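PDB 4UWM: 3,6-diketocamphane 1,6 monooxygenase from Pseudomonas putida, which catalyses the FMNH2- and O2-dependent Baeyer-Villiger oxidation of a diketocamphane to a lactone, a step in the bacterial degradation of (-)-camphor. Local coordinates for residues A[312-316]-A[317-321]. Residues are numbered along the deposited sequence; the frame is centred on the assembly and turned at random.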
ATOM      1  N   GLU A 312     -16.418 -25.165 -24.350  1.00 45.04           N
ATOM      2  CA  GLU A 312     -16.348 -25.007 -25.796  1.00 36.80           C
ATOM      3  C   GLU A 312     -17.413 -24.058 -26.330  1.00 32.03           C
ATOM      4  O   GLU A 312     -17.148 -23.281 -27.249  1.00 37.57           O
ATOM      5  CB  GLU A 312     -16.428 -26.369 -26.508  1.00 48.58           C
ATOM      6  CG  GLU A 312     -16.253 -26.279 -28.018  1.00 49.11           C
ATOM      7  CD  GLU A 312     -15.920 -27.609 -28.670  1.00 58.72           C
ATOM      8  OE1 GLU A 312     -16.432 -28.656 -28.214  1.00 53.66           O
ATOM      9  OE2 GLU A 312     -15.139 -27.598 -29.647  1.00 61.92           O
ATOM     10  N   PHE A 313     -18.608 -24.101 -25.745  1.00 34.89           N
ATOM     11  CA  PHE A 313     -19.628 -23.128 -26.099  1.00 36.42           C
ATOM     12  C   PHE A 313     -19.123 -21.693 -25.887  1.00 39.55           C
ATOM     13  O   PHE A 313     -19.271 -20.832 -26.764  1.00 40.71           O
ATOM     14  CB  PHE A 313     -20.922 -23.354 -25.315  1.00 38.91           C
ATOM     15  CG  PHE A 313     -21.845 -22.167 -25.349  1.00 46.56           C
ATOM     16  CD1 PHE A 313     -22.549 -21.849 -26.509  1.00 48.58           C
ATOM     17  CD2 PHE A 313     -21.980 -21.337 -24.238  1.00 43.23           C
ATOM     18  CE1 PHE A 313     -23.380 -20.738 -26.556  1.00 51.52           C
ATOM     19  CE2 PHE A 313     -22.811 -20.226 -24.281  1.00 47.21           C
ATOM     20  CZ  PHE A 313     -23.513 -19.925 -25.440  1.00 47.06           C
ATOM     21  N   LEU A 314     -18.535 -21.449 -24.716  1.00 42.45           N
ATOM     22  CA  LEU A 314     -17.992 -20.132 -24.366  1.00 36.82           C
ATOM     23  C   LEU A 314     -16.877 -19.734 -25.327  1.00 33.26           C
ATOM     24  O   LEU A 314     -16.880 -18.632 -25.864  1.00 35.59           O
ATOM     25  CB  LEU A 314     -17.499 -20.114 -22.902  1.00 31.24           C
ATOM     26  CG  LEU A 314     -18.542 -20.252 -21.788  1.00 33.11           C
ATOM     27  CD1 LEU A 314     -17.882 -20.312 -20.417  1.00 34.20           C
ATOM     28  CD2 LEU A 314     -19.567 -19.123 -21.826  1.00 33.70           C
ATOM     29  N   VAL A 315     -15.949 -20.650 -25.575  1.00 36.95           N
ATOM     30  CA  VAL A 315     -14.846 -20.380 -26.502  1.00 36.59           C
ATOM     31  C   VAL A 315     -15.328 -20.049 -27.915  1.00 40.95           C
ATOM     32  O   VAL A 315     -14.786 -19.150 -28.564  1.00 41.71           O
ATOM     33  CB  VAL A 315     -13.833 -21.545 -26.514  1.00 38.86           C
ATOM     34  CG1 VAL A 315     -12.662 -21.236 -27.424  1.00 39.97           C
ATOM     35  CG2 VAL A 315     -13.328 -21.812 -25.108  1.00 37.47           C
ATOM     36  N   ASP A 316     -16.365 -20.750 -28.373  1.00 46.84           N
ATOM     37  CA  ASP A 316     -16.883 -20.586 -29.738  1.00 46.71           C
ATOM     38  C   ASP A 316     -17.804 -19.377 -29.958  1.00 48.49           C
ATOM     39  O   ASP A 316     -17.817 -18.790 -31.042  1.00 57.47           O
ATOM     40  CB  ASP A 316     -17.612 -21.862 -30.180  1.00 45.42           C
ATOM     41  CG  ASP A 316     -16.669 -23.026 -30.422  1.00 46.66           C
ATOM     42  OD1 ASP A 316     -15.523 -22.803 -30.856  1.00 46.63           O
ATOM     43  OD2 ASP A 316     -17.076 -24.180 -30.183  1.00 54.81           O
ATOM     44  N   ASN A 317     -18.575 -19.011 -28.939  1.00 41.13           N
ATOM     45  CA  ASN A 317     -19.668 -18.049 -29.115  1.00 40.90           C
ATOM     46  C   ASN A 317     -19.603 -16.793 -28.241  1.00 41.50           C
ATOM     47  O   ASN A 317     -20.266 -15.801 -28.539  1.00 41.76           O
ATOM     48  CB  ASN A 317     -21.005 -18.752 -28.870  1.00 41.57           C
ATOM     49  CG  ASN A 317     -21.149 -20.024 -29.686  1.00 52.07           C
ATOM     50  OD1 ASN A 317     -21.495 -19.979 -30.861  1.00 65.22           O
ATOM     51  ND2 ASN A 317     -20.873 -21.164 -29.064  1.00 52.27           N
ATOM     52  N   VAL A 318     -18.828 -16.850 -27.157  1.00 41.66           N
ATOM     53  CA  VAL A 318     -18.775 -15.753 -26.173  1.00 39.00           C
ATOM     54  C   VAL A 318     -17.404 -15.067 -26.148  1.00 41.00           C
ATOM     55  O   VAL A 318     -17.302 -13.867 -26.435  1.00 39.60           O
ATOM     56  CB  VAL A 318     -19.151 -16.238 -24.759  1.00 36.54           C
ATOM     57  CG1 VAL A 318     -19.052 -15.095 -23.759  1.00 38.96           C
ATOM     58  CG2 VAL A 318     -20.553 -16.830 -24.756  1.00 35.25           C
ATOM     59  N   PHE A 319     -16.359 -15.831 -25.836  1.00 34.43           N
ATOM     60  CA  PHE A 319     -15.009 -15.280 -25.727  1.00 32.84           C
ATOM     61  C   PHE A 319     -14.604 -14.664 -27.035  1.00 40.20           C
ATOM     62  O   PHE A 319     -15.033 -15.107 -28.093  1.00 45.73           O
ATOM     63  CB  PHE A 319     -13.977 -16.354 -25.371  1.00 29.54           C
ATOM     64  CG  PHE A 319     -14.193 -17.002 -24.045  1.00 28.72           C
ATOM     65  CD1 PHE A 319     -15.148 -16.520 -23.148  1.00 31.22           C
ATOM     66  CD2 PHE A 319     -13.408 -18.082 -23.668  1.00 30.61           C
ATOM     67  CE1 PHE A 319     -15.324 -17.124 -21.914  1.00 25.49           C
ATOM     68  CE2 PHE A 319     -13.582 -18.690 -22.434  1.00 30.49           C
ATOM     69  CZ  PHE A 319     -14.535 -18.208 -21.558  1.00 28.39           C
ATOM     70  N   LEU A 320     -13.771 -13.640 -26.958  1.00 34.88           N
ATOM     71  CA  LEU A 320     -13.241 -13.009 -28.141  1.00 35.12           C
ATOM     72  C   LEU A 320     -11.924 -13.700 -28.479  1.00 35.00           C
ATOM     73  O   LEU A 320     -10.852 -13.205 -28.142  1.00 37.04           O
ATOM     74  CB  LEU A 320     -13.070 -11.505 -27.897  1.00 33.25           C
ATOM     75  CG  LEU A 320     -14.371 -10.753 -27.605  1.00 39.27           C
ATOM     76  CD1 LEU A 320     -14.090  -9.279 -27.339  1.00 34.72           C
ATOM     77  CD2 LEU A 320     -15.373 -10.906 -28.745  1.00 45.97           C
ATOM     78  N   VAL A 321     -12.031 -14.854 -29.150  1.00 36.88           N
ATOM     79  CA  VAL A 321     -10.897 -15.742 -29.458  1.00 36.30           C
ATOM     80  C   VAL A 321     -10.729 -16.010 -30.972  1.00 43.14           C
ATOM     81  O   VAL A 321     -11.712 -16.158 -31.698  1.00 47.65           O
ATOM     82  CB  VAL A 321     -11.049 -17.089 -28.706  1.00 37.85           C
ATOM     83  CG1 VAL A 321      -9.926 -18.072 -29.044  1.00 37.75           C
ATOM     84  CG2 VAL A 321     -11.089 -16.860 -27.201  1.00 37.07           C
TER
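Asn317 grips the carbonyl oxygen of Phe313 twice: its backbone N donates at 2.9 Å to Phe313 O, and its side-chain ND2 reaches the same oxygen at 2.8 Å, in the carbonyl plane and on a lone pair. With CG beside its own backbone N (chi1 -52°), the Asn317 amide folds back over the last turn and crosses the Phe313 side chain, its plane 30° from the ring. Val318 lies alongside Leu314, pointing the same way, with CG2 3.8 Å from Leu314 CD2; Tyr298 of helix 296-302 packs on both. Leu314 O is shared by Val318 N at 2.9 Å and Phe319 N at 2.8 Å, which approach from opposite faces of its plane. The Phe319 ring lies against the last turn, Leu314 CB over one face in a CH-pi contact 4.0 Å from the ring centroid, while Phe319 CD2 meets Val315 CG2. A serine here would probably leave Leu314 CB and Val315 CG2 facing a gap where the ring lay. Val321 CG1 touches Val315 CG1 more loosely, at 4.5 Å. The helix thus ends and leads, through an inverse gamma turn centred on Leu320, into the short strand 320-322, which pairs with strand 254-261 in the TIM-barrel fold of the bacterial luciferase family.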